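Local coordinates for putative diflavin flavoprotein A 3 (Synechocystis sp., PDB 6H0C) that probably passes electrons from NADH to oxygen, reducing it to water, and is seen here as its flavodiiron core of metallo-hydrolase-like and flavodoxin-like parts, at residues R195-F199 with Y244-E250; Y154-C159 with T170-F174; N268-L272 with V376-P380. All coordinates share one frame. Residue numbers count along the deposited sequence, not the author numbering.

Contact 1: residues R195-F199 with Y244-E250; sequences RRYYF and YQQWLSE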
# COMPACT_ATOMS: atom_id res chain seq x y z
N ARG A 195 0.64 15.57 0.23
CA ARG A 195 0.26 14.77 -0.93
C ARG A 195 1.48 14.29 -1.72
O ARG A 195 1.51 13.15 -2.19
CB ARG A 195 -0.69 15.58 -1.82
CG ARG A 195 -2.11 15.60 -1.26
CD ARG A 195 -2.97 16.63 -1.96
NE ARG A 195 -4.38 16.37 -1.70
CZ ARG A 195 -5.36 17.23 -1.96
NH1 ARG A 195 -5.08 18.43 -2.48
NH2 ARG A 195 -6.62 16.90 -1.69
N ARG A 196 2.49 15.15 -1.84
CA ARG A 196 3.74 14.76 -2.51
C ARG A 196 4.50 13.71 -1.70
O ARG A 196 5.02 12.74 -2.25
CB ARG A 196 4.62 15.99 -2.76
CG ARG A 196 5.99 15.69 -3.39
CD ARG A 196 5.84 15.30 -4.84
NE ARG A 196 6.90 14.40 -5.28
CZ ARG A 196 7.88 14.74 -6.11
NH1 ARG A 196 7.95 15.98 -6.58
NH2 ARG A 196 8.80 13.84 -6.46
N TYR A 197 4.57 13.90 -0.39
CA TYR A 197 5.28 12.98 0.48
C TYR A 197 4.60 11.61 0.44
O TYR A 197 5.25 10.56 0.41
CB TYR A 197 5.33 13.52 1.91
CG TYR A 197 6.18 12.68 2.84
CD1 TYR A 197 7.57 12.67 2.71
CD2 TYR A 197 5.61 11.90 3.83
CE1 TYR A 197 8.36 11.90 3.55
CE2 TYR A 197 6.39 11.13 4.68
CZ TYR A 197 7.76 11.13 4.53
OH TYR A 197 8.54 10.37 5.37
N TYR A 198 3.27 11.64 0.42
CA TYR A 198 2.46 10.44 0.31
C TYR A 198 2.80 9.71 -0.99
O TYR A 198 3.09 8.51 -0.99
CB TYR A 198 0.98 10.79 0.38
CG TYR A 198 0.03 9.61 0.41
CD1 TYR A 198 -0.38 8.99 -0.78
CD2 TYR A 198 -0.47 9.11 1.61
CE1 TYR A 198 -1.26 7.91 -0.76
CE2 TYR A 198 -1.35 8.03 1.64
CZ TYR A 198 -1.75 7.44 0.45
OH TYR A 198 -2.62 6.37 0.48
N PHE A 199 2.77 10.44 -2.10
CA PHE A 199 3.15 9.84 -3.38
C PHE A 199 4.55 9.22 -3.34
O PHE A 199 4.74 8.08 -3.74
CB PHE A 199 3.08 10.86 -4.51
CG PHE A 199 3.51 10.31 -5.85
CD1 PHE A 199 4.85 10.29 -6.21
CD2 PHE A 199 2.57 9.79 -6.73
CE1 PHE A 199 5.25 9.77 -7.43
CE2 PHE A 199 2.97 9.27 -7.96
CZ PHE A 199 4.31 9.26 -8.31
N TYR A 244 0.19 13.91 -10.16
CA TYR A 244 0.52 12.49 -10.18
C TYR A 244 1.12 12.09 -11.54
O TYR A 244 2.12 11.37 -11.60
CB TYR A 244 -0.72 11.64 -9.90
CG TYR A 244 -0.90 11.21 -8.46
CD1 TYR A 244 -0.71 12.11 -7.41
CD2 TYR A 244 -1.30 9.91 -8.16
CE1 TYR A 244 -0.90 11.71 -6.09
CE2 TYR A 244 -1.49 9.50 -6.86
CZ TYR A 244 -1.29 10.40 -5.83
OH TYR A 244 -1.49 9.97 -4.52
N GLN A 245 0.50 12.56 -12.62
CA GLN A 245 0.99 12.24 -13.95
C GLN A 245 2.42 12.74 -14.14
O GLN A 245 3.27 12.03 -14.68
CB GLN A 245 0.08 12.83 -15.03
CG GLN A 245 -1.21 12.06 -15.25
CD GLN A 245 -0.98 10.55 -15.39
OE1 GLN A 245 0.13 10.09 -15.68
NE2 GLN A 245 -2.04 9.78 -15.18
N GLN A 246 2.68 13.97 -13.69
CA GLN A 246 4.01 14.56 -13.81
C GLN A 246 5.03 13.81 -12.94
O GLN A 246 6.13 13.47 -13.40
CB GLN A 246 3.97 16.03 -13.42
CG GLN A 246 5.31 16.70 -13.47
CD GLN A 246 5.33 18.00 -12.68
OE1 GLN A 246 4.28 18.61 -12.46
NE2 GLN A 246 6.51 18.42 -12.25
N TRP A 247 4.65 13.53 -11.69
CA TRP A 247 5.53 12.79 -10.79
C TRP A 247 5.84 11.38 -11.31
O TRP A 247 6.98 10.93 -11.24
CB TRP A 247 4.91 12.71 -9.39
CG TRP A 247 4.67 14.05 -8.80
CD1 TRP A 247 5.27 15.21 -9.16
CD2 TRP A 247 3.76 14.37 -7.75
NE1 TRP A 247 4.79 16.24 -8.39
CE2 TRP A 247 3.86 15.75 -7.52
CE3 TRP A 247 2.86 13.61 -6.98
CZ2 TRP A 247 3.10 16.40 -6.55
CZ3 TRP A 247 2.10 14.26 -6.02
CH2 TRP A 247 2.22 15.64 -5.81
N LEU A 248 4.82 10.70 -11.81
CA LEU A 248 5.01 9.38 -12.40
C LEU A 248 5.97 9.46 -13.59
O LEU A 248 6.86 8.62 -13.77
CB LEU A 248 3.67 8.79 -12.83
CG LEU A 248 2.74 8.39 -11.69
CD1 LEU A 248 1.30 8.21 -12.18
CD2 LEU A 248 3.26 7.11 -11.06
N SER A 249 5.78 10.49 -14.41
CA SER A 249 6.64 10.71 -15.55
C SER A 249 8.08 10.90 -15.11
O SER A 249 8.99 10.35 -15.72
CB SER A 249 6.18 11.92 -16.35
OG SER A 249 4.88 11.70 -16.88
N GLU A 250 8.31 11.67 -14.05
CA GLU A 250 9.69 11.94 -13.68
C GLU A 250 10.35 10.72 -13.05
O GLU A 250 11.55 10.52 -13.21
CB GLU A 250 9.82 13.15 -12.77
CG GLU A 250 8.81 13.31 -11.68
CD GLU A 250 8.93 14.68 -11.02
OE1 GLU A 250 8.71 15.70 -11.72
OE2 GLU A 250 9.26 14.72 -9.81
O HOH W 1 -0.94 11.86 -2.76
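Helix 189-202 of the metallo-hydrolase region packs on helix 237-253 through an aromatic cluster of Phe199, Tyr244 and Trp247, the short segments crossing at -40°. Both ring pairs are T-shaped: Phe199 turns its edge to the face of Tyr244 (centroids 5.1 Å, planes at 68°), and the six-membered ring of Trp247 its edge to the face of Phe199 (5.3 Å, 60°). Trp247 CB adds a CH-pi contact 3.9 Å from the Phe199 centroid, and Phe199 CZ lies 3.6 Å from CD2 of Leu248, which also packs on helix 207-217. The Arg196 guanidinium stacks flat on the indole as a cation-pi pair, CZ 4.1 Å from the five-membered-ring centroid, with CD in CH-pi contact. Its charge is shared between a long salt bridge, NH2 to Glu250 OE2 at 3.5 Å, and Asp200. A water donates to Arg195 O (2.8 Å) and accepts from Tyr244 OH (2.6 Å). With no direct hydrogen bond between the segments, ring packing, a stacked cation, a long salt bridge and one water carry the contact.

Contact 2: residues Y154-C159 with T170-F174; sequences YPGQLC and TDKLF. With FLC (citrate anion), chain B.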
# COMPACT_ATOMS: atom_id res chain seq x y z
N TYR A 154 0.23 -3.34 -2.45
CA TYR A 154 -1.20 -3.62 -2.34
C TYR A 154 -1.66 -4.49 -3.50
O TYR A 154 -2.34 -4.01 -4.41
CB TYR A 154 -2.00 -2.32 -2.29
CG TYR A 154 -1.58 -1.49 -1.11
CD1 TYR A 154 -1.92 -1.87 0.19
CD2 TYR A 154 -0.78 -0.36 -1.27
CE1 TYR A 154 -1.51 -1.14 1.28
CE2 TYR A 154 -0.35 0.38 -0.18
CZ TYR A 154 -0.73 -0.01 1.10
OH TYR A 154 -0.33 0.72 2.19
N PRO A 155 -1.30 -5.77 -3.46
CA PRO A 155 -1.60 -6.68 -4.57
C PRO A 155 -3.10 -6.83 -4.79
O PRO A 155 -3.54 -7.09 -5.92
CB PRO A 155 -0.98 -8.00 -4.12
CG PRO A 155 0.07 -7.61 -3.12
CD PRO A 155 -0.52 -6.43 -2.39
N GLY A 156 -3.88 -6.68 -3.73
CA GLY A 156 -5.32 -6.87 -3.84
C GLY A 156 -6.08 -5.57 -4.01
O GLY A 156 -7.30 -5.55 -3.85
N GLN A 157 -5.38 -4.49 -4.33
CA GLN A 157 -6.03 -3.19 -4.34
C GLN A 157 -7.14 -3.12 -5.39
O GLN A 157 -6.97 -3.58 -6.52
CB GLN A 157 -5.03 -2.06 -4.57
CG GLN A 157 -5.63 -0.68 -4.42
CD GLN A 157 -4.59 0.40 -4.53
OE1 GLN A 157 -3.91 0.72 -3.55
NE2 GLN A 157 -4.42 0.95 -5.72
N LEU A 158 -8.25 -2.52 -4.99
CA LEU A 158 -9.46 -2.48 -5.80
C LEU A 158 -10.13 -1.13 -5.66
O LEU A 158 -10.51 -0.74 -4.56
CB LEU A 158 -10.41 -3.59 -5.37
CG LEU A 158 -11.72 -3.69 -6.15
CD1 LEU A 158 -11.46 -4.22 -7.56
CD2 LEU A 158 -12.70 -4.58 -5.41
N CYS A 159 -10.27 -0.41 -6.76
CA CYS A 159 -11.01 0.86 -6.75
C CYS A 159 -12.44 0.63 -7.20
O CYS A 159 -12.73 -0.34 -7.90
CB CYS A 159 -10.33 1.90 -7.65
SG CYS A 159 -8.66 2.40 -7.15
N THR A 170 -10.91 5.38 -4.11
CA THR A 170 -9.56 5.16 -4.63
C THR A 170 -8.61 4.46 -3.67
O THR A 170 -7.44 4.25 -4.01
CB THR A 170 -8.89 6.50 -5.03
OG1 THR A 170 -8.83 7.36 -3.90
CG2 THR A 170 -9.69 7.19 -6.15
N ASP A 171 -9.09 4.11 -2.48
CA ASP A 171 -8.28 3.35 -1.52
C ASP A 171 -6.94 4.09 -1.32
O ASP A 171 -6.94 5.28 -0.98
CB ASP A 171 -8.08 1.90 -2.02
CG ASP A 171 -7.46 0.97 -0.96
OD1 ASP A 171 -8.13 0.66 0.06
OD2 ASP A 171 -6.31 0.53 -1.15
N LYS A 172 -5.82 3.42 -1.57
CA LYS A 172 -4.53 4.01 -1.26
C LYS A 172 -4.10 5.09 -2.26
O LYS A 172 -3.16 5.83 -2.00
CB LYS A 172 -3.46 2.92 -1.17
CG LYS A 172 -3.62 2.03 0.05
CD LYS A 172 -3.10 2.72 1.32
CE LYS A 172 -3.40 1.88 2.56
NZ LYS A 172 -2.70 2.39 3.79
N LEU A 173 -4.79 5.20 -3.39
CA LEU A 173 -4.43 6.24 -4.36
C LEU A 173 -5.01 7.62 -4.00
O LEU A 173 -6.16 7.72 -3.56
CB LEU A 173 -4.90 5.86 -5.76
CG LEU A 173 -4.24 4.63 -6.40
CD1 LEU A 173 -4.95 4.23 -7.69
CD2 LEU A 173 -2.77 4.94 -6.65
N PHE A 174 -4.21 8.66 -4.18
CA PHE A 174 -4.66 10.05 -4.11
C PHE A 174 -4.88 10.58 -2.69
O PHE A 174 -5.51 11.62 -2.50
CB PHE A 174 -5.95 10.24 -4.92
CG PHE A 174 -5.76 10.10 -6.40
CD1 PHE A 174 -4.86 10.91 -7.07
CD2 PHE A 174 -6.49 9.18 -7.12
CE1 PHE A 174 -4.67 10.79 -8.43
CE2 PHE A 174 -6.31 9.06 -8.49
CZ PHE A 174 -5.40 9.86 -9.15
CAC FLC B . -0.73 -0.62 5.36
CA FLC B . -1.30 -1.14 6.67
CB FLC B . -2.41 -0.29 7.27
CBC FLC B . -3.59 -0.12 6.33
CG FLC B . -2.89 -1.01 8.51
CGC FLC B . -3.89 -0.16 9.26
OA1 FLC B . -1.44 0.01 4.54
OA2 FLC B . 0.47 -0.86 5.10
OB1 FLC B . -3.98 1.04 6.05
OB2 FLC B . -4.18 -1.12 5.85
OG1 FLC B . -3.53 0.44 10.31
OG2 FLC B . -5.08 -0.05 8.84
OHB FLC B . -1.91 0.99 7.61
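Strands 158-162 and 167-171 form a beta hairpin of the metallo-beta-lactamase-like domain; beside its open end Tyr154 and Lys172 meet a citrate, probably from the crystallisation liquor, at a place consistent with the pocket that holds the diiron centre in relatives. Tyr154 begins a type I turn, closed by Gln157 N to Tyr154 O at 3.1 Å, and Lys172 CG lies over its ring face, a CH-pi contact 3.7 Å from the centroid. Pro155 and Gly156 carry the chain round to Gln157, whose extended side chain points into the opposing turn: OE1 lies 3.3 Å from Lys172 CB and NE2 3.7 Å from Leu173 CG, while NE2 is hydrogen-bonded to Thr149. Gln157 OE1 and Asp171 OD2, 3.4 Å apart, are both acceptors and do not bond; Asp171 OD1 is hydrogen-bonded to His83 ND1. Leu158 points away, onto strand 143-148. At Cys159, nearest Thr170 in register (CA to CA 5.0 Å), SG touches Leu173 CD1 at 4.2 Å. Across the hairpin, 170-173 is a type II' turn. Lys26, Arg88, Arg153, His83 and Asn85 also hold the citrate; Lys172 NZ, hydrogen-bonded to His229 too, donates to its OA1 (2.8 Å) and OB1 (2.9 Å), and Tyr154 OH to OA1 (2.7 Å).

Contact 3: residues N268-L272 with V376-P380; sequences NTSTL and VKFKP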
# COMPACT_ATOMS: atom_id res chain seq x y z
N ASN A 268 7.51 -6.45 9.37
CA ASN A 268 8.66 -5.62 9.70
C ASN A 268 9.64 -5.44 8.54
O ASN A 268 10.19 -4.35 8.36
CB ASN A 268 9.40 -6.19 10.91
CG ASN A 268 8.67 -5.91 12.21
OD1 ASN A 268 7.90 -4.96 12.30
ND2 ASN A 268 8.91 -6.72 13.23
N THR A 269 9.86 -6.49 7.76
CA THR A 269 10.79 -6.41 6.64
C THR A 269 10.23 -5.45 5.60
O THR A 269 10.98 -4.70 4.98
CB THR A 269 11.05 -7.78 5.99
OG1 THR A 269 11.80 -8.60 6.90
CG2 THR A 269 11.84 -7.59 4.72
N SER A 270 8.92 -5.47 5.42
CA SER A 270 8.28 -4.56 4.48
C SER A 270 8.46 -3.11 4.91
O SER A 270 8.74 -2.24 4.09
CB SER A 270 6.80 -4.88 4.33
OG SER A 270 6.17 -3.84 3.59
N THR A 271 8.29 -2.86 6.21
CA THR A 271 8.51 -1.53 6.76
C THR A 271 9.93 -1.02 6.44
O THR A 271 10.12 0.12 6.02
CB THR A 271 8.27 -1.53 8.28
OG1 THR A 271 6.91 -1.91 8.53
CG2 THR A 271 8.53 -0.16 8.88
N LEU A 272 10.93 -1.89 6.62
CA LEU A 272 12.31 -1.53 6.29
C LEU A 272 12.42 -1.19 4.82
O LEU A 272 13.07 -0.21 4.43
CB LEU A 272 13.28 -2.67 6.63
CG LEU A 272 13.30 -3.19 8.08
CD1 LEU A 272 14.38 -4.26 8.24
CD2 LEU A 272 13.51 -2.06 9.08
N VAL A 376 17.94 -5.94 11.46
CA VAL A 376 17.11 -5.29 12.46
C VAL A 376 16.41 -6.30 13.35
O VAL A 376 15.55 -7.06 12.89
CB VAL A 376 16.03 -4.41 11.82
CG1 VAL A 376 15.16 -3.77 12.90
CG2 VAL A 376 16.67 -3.35 10.93
N LYS A 377 16.76 -6.31 14.64
CA LYS A 377 16.15 -7.25 15.58
C LYS A 377 14.86 -6.70 16.20
O LYS A 377 14.84 -5.61 16.79
CB LYS A 377 17.15 -7.64 16.67
CG LYS A 377 17.12 -9.13 17.04
CD LYS A 377 18.12 -9.44 18.16
CE LYS A 377 18.08 -10.89 18.60
NZ LYS A 377 19.00 -11.13 19.75
N PHE A 378 13.78 -7.47 16.05
CA PHE A 378 12.43 -7.10 16.46
C PHE A 378 11.96 -5.79 15.82
O PHE A 378 12.44 -5.41 14.75
CB PHE A 378 12.32 -7.01 17.99
CG PHE A 378 10.93 -7.28 18.52
CD1 PHE A 378 10.00 -7.96 17.75
CD2 PHE A 378 10.55 -6.83 19.78
CE1 PHE A 378 8.72 -8.21 18.22
CE2 PHE A 378 9.27 -7.07 20.26
CZ PHE A 378 8.36 -7.76 19.48
N LYS A 379 11.02 -5.11 16.47
CA LYS A 379 10.26 -4.03 15.86
C LYS A 379 11.10 -2.79 15.55
O LYS A 379 11.79 -2.26 16.41
CB LYS A 379 9.08 -3.64 16.75
CG LYS A 379 7.79 -3.39 15.98
CD LYS A 379 6.67 -2.88 16.88
CE LYS A 379 7.08 -1.59 17.59
NZ LYS A 379 5.98 -1.00 18.40
N PRO A 380 11.01 -2.31 14.30
CA PRO A 380 11.71 -1.10 13.86
C PRO A 380 11.33 0.10 14.71
O PRO A 380 10.19 0.18 15.16
CB PRO A 380 11.24 -0.92 12.42
CG PRO A 380 10.78 -2.27 12.00
CD PRO A 380 10.22 -2.91 13.22
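Pro380, Asn268 and Leu272 account for most of the 263 Å² buried where the first turn of helix 268-281 meets the end of the last strand of the flavodoxin-like domain. Pro380 points its ring at the helix: its CD lies 3.2 Å from Asn268 OD1, its CG 4.0 Å from Leu272 CD2, and Thr271 CG2 is a more distant neighbour of that CG at 4.4 Å. Asn268, at the start of the helix, reaches across to the 378-380 loop; beyond Pro380 its OD1 passes 4.0 Å from Lys379 CG, yet no hydrogen bond links the two segments. Leu272, one helical turn on, adds an apolar contact, with CD1 3.6 Å from Val376 CG2. Val376 still belongs to the strand, which the chain leaves at Phe378, a poorly ordered residue with positive phi. The contact thus bridges the first helix of a flavodoxin-like alpha/beta fold and edge strand 368-377. Strand 341-348 runs beside the latter and meets Leu272 through Phe345, while helix 382-404 packs Thr384 on both Leu272 and Val376.

In the fold
Contact 2 and segment 195-199 of contact 1 lie in the metallo-hydrolase region, with helix 237-253 packed against it; both contacts are buried and adjoin, centres 16 Å apart: Tyr198 OH lies 2.6 Å from Lys172 O, a probable hydrogen bond, and Tyr244 stacks on Phe174. Contact 3 is partly buried, belongs to the flavodoxin-like domain and touches neither, its nearest atoms about 8 Å from contact 2 and about 10 Å from contact 1. Chemistry follows place: contact 1 joins helices through aromatic rings and a stacked arginine, contact 2 sets polar side chains round an anion, and contact 3 joins helix to strand end through apolar contacts and an asparagine amide against a proline, its margin exposed.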